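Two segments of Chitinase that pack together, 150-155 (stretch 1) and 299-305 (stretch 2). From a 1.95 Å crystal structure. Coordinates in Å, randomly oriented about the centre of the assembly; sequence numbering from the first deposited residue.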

# COMPACT_ATOMS: atom_id res chain seq x y z
N GLY A 150 5.58 14.05 -22.54
CA GLY A 150 5.90 14.00 -21.11
C GLY A 150 5.81 12.55 -20.70
O GLY A 150 6.54 11.71 -21.22
N PHE A 151 4.90 12.25 -19.79
CA PHE A 151 4.72 10.92 -19.24
C PHE A 151 4.25 9.89 -20.33
O PHE A 151 4.81 8.82 -20.48
CB PHE A 151 3.67 11.00 -18.09
CG PHE A 151 3.12 9.68 -17.66
CD1 PHE A 151 3.99 8.64 -17.34
CD2 PHE A 151 1.76 9.49 -17.49
CE1 PHE A 151 3.51 7.42 -16.89
CE2 PHE A 151 1.28 8.23 -17.07
CZ PHE A 151 2.17 7.21 -16.77
N ILE A 152 3.20 10.24 -21.08
CA ILE A 152 2.62 9.33 -22.11
C ILE A 152 3.13 9.74 -23.49
O ILE A 152 3.14 10.93 -23.78
CB ILE A 152 1.04 9.33 -22.10
CG1 ILE A 152 0.51 8.79 -20.74
CG2 ILE A 152 0.43 8.52 -23.29
CD1 ILE A 152 0.76 7.27 -20.59
N MET A 153 3.50 8.77 -24.33
CA MET A 153 4.12 9.08 -25.60
C MET A 153 2.99 9.22 -26.65
O MET A 153 2.77 8.31 -27.45
CB MET A 153 5.11 7.97 -26.03
CG MET A 153 5.99 8.46 -27.28
SD MET A 153 7.33 9.55 -26.76
CE MET A 153 8.65 8.41 -26.39
N TYR A 154 2.22 10.31 -26.59
CA TYR A 154 1.13 10.51 -27.57
C TYR A 154 1.71 10.67 -28.98
O TYR A 154 1.10 10.26 -29.92
CB TYR A 154 0.30 11.75 -27.23
CG TYR A 154 -0.42 11.66 -25.89
CD1 TYR A 154 -1.55 10.92 -25.77
CD2 TYR A 154 0.07 12.37 -24.76
CE1 TYR A 154 -2.24 10.84 -24.48
CE2 TYR A 154 -0.61 12.31 -23.47
CZ TYR A 154 -1.74 11.56 -23.36
OH TYR A 154 -2.44 11.48 -22.16
N ASN A 155 2.87 11.30 -29.11
CA ASN A 155 3.47 11.55 -30.44
C ASN A 155 4.92 11.03 -30.56
O ASN A 155 5.88 11.78 -30.46
CB ASN A 155 3.42 13.07 -30.73
CG ASN A 155 1.98 13.67 -30.61
OD1 ASN A 155 1.70 14.47 -29.69
ND2 ASN A 155 1.10 13.32 -31.55
N SER A 299 2.91 1.77 -11.48
CA SER A 299 2.49 2.70 -10.44
C SER A 299 1.97 4.03 -11.01
O SER A 299 0.97 4.59 -10.54
CB SER A 299 3.69 2.99 -9.49
OG SER A 299 3.21 3.69 -8.34
N LEU A 300 2.69 4.56 -11.99
CA LEU A 300 2.28 5.77 -12.69
C LEU A 300 0.98 5.54 -13.45
O LEU A 300 0.09 6.37 -13.45
CB LEU A 300 3.38 6.22 -13.63
CG LEU A 300 4.64 6.71 -12.92
CD1 LEU A 300 5.85 6.61 -13.84
CD2 LEU A 300 4.44 8.12 -12.43
N THR A 301 0.89 4.38 -14.07
CA THR A 301 -0.28 4.01 -14.84
C THR A 301 -1.49 3.97 -13.92
O THR A 301 -2.56 4.40 -14.30
CB THR A 301 -0.09 2.64 -15.51
OG1 THR A 301 0.90 2.75 -16.53
CG2 THR A 301 -1.38 2.14 -16.11
N MET A 302 -1.29 3.50 -12.71
CA MET A 302 -2.37 3.40 -11.75
C MET A 302 -2.95 4.78 -11.47
O MET A 302 -4.15 4.92 -11.38
CB MET A 302 -1.86 2.78 -10.44
CG MET A 302 -2.87 2.81 -9.31
SD MET A 302 -2.86 4.35 -8.37
CE MET A 302 -1.40 4.12 -7.36
N GLU A 303 -2.11 5.79 -11.35
CA GLU A 303 -2.61 7.12 -11.08
C GLU A 303 -3.51 7.59 -12.23
O GLU A 303 -4.60 8.08 -12.00
CB GLU A 303 -1.46 8.11 -10.94
CG GLU A 303 -0.44 7.78 -9.88
CD GLU A 303 0.74 8.73 -9.92
OE1 GLU A 303 0.52 9.92 -10.18
OE2 GLU A 303 1.88 8.29 -9.72
N ARG A 304 -3.04 7.38 -13.45
CA ARG A 304 -3.76 7.81 -14.63
C ARG A 304 -5.08 7.07 -14.77
O ARG A 304 -6.10 7.68 -15.03
CB ARG A 304 -2.91 7.59 -15.88
CG ARG A 304 -3.45 8.25 -17.14
CD ARG A 304 -2.34 8.47 -18.15
NE ARG A 304 -2.80 8.99 -19.42
CZ ARG A 304 -3.15 8.24 -20.46
NH1 ARG A 304 -3.13 6.93 -20.37
NH2 ARG A 304 -3.54 8.81 -21.58
N GLU A 305 -5.05 5.76 -14.54
CA GLU A 305 -6.24 4.92 -14.56
C GLU A 305 -7.24 5.35 -13.49
O GLU A 305 -8.47 5.32 -13.72
CB GLU A 305 -5.92 3.43 -14.40
CG GLU A 305 -5.15 2.75 -15.63
CD GLU A 305 -6.10 2.17 -16.72
OE1 GLU A 305 -7.34 2.26 -16.53
OE2 GLU A 305 -5.61 1.54 -17.71

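One long side chain, Arg304, touches three residues of the facing loop and makes the sole hydrogen bond between the two stretches. Its NH2 donates to Tyr154 OH at 2.9 Å, with an N-H...acceptor angle of 143°. The hydroxyl lies at the edge of the guanidinium, near its plane, where the N-H groups point. Ile152 lies over one face of the same group, with CG1 3.6 Å from Arg304 NE. A flat guanidinium can accept both neighbours, because its face offers no N-H and its edge does. Nearer the helix, the aliphatic part of Arg304 packs on Phe151. Arg304 CD sits at the edge of the Phe151 ring, 3.8 Å from CE2. The first three chi angles of Arg304 are all t, so the chain is extended and reaches across to the loop.

The CA-to-CB bond of Tyr154 points sideways, but the end of the side chain comes nearer to the helix.

The apolar part of the contact is Phe151 against Leu300. The CA-to-CB bonds of Phe151 and Leu300 both point toward the other stretch, and Phe151 CE1 lies 3.5 Å from Leu300 CB. Phe151 CZ also comes within 4.1 Å of Thr301 N, so the ring reaches the helix backbone. The backbones themselves stay well apart: Phe151 CA and Leu300 CA are 8.7 Å from each other. Large side chains suit this gap.

Leu300 and Arg304 are one helical turn apart, and Arg304 N donates to Leu300 O at 3.3 Å. This spacing turns both CA-to-CB bonds toward the loop. Together the stretches bury 257 Å², with Phe151 and Arg304 covered most. Phe151, Ile152, Leu300 and Arg304 are buried in the whole assembly. The polar end of Arg304 is also hydrogen-bonded elsewhere in the structure.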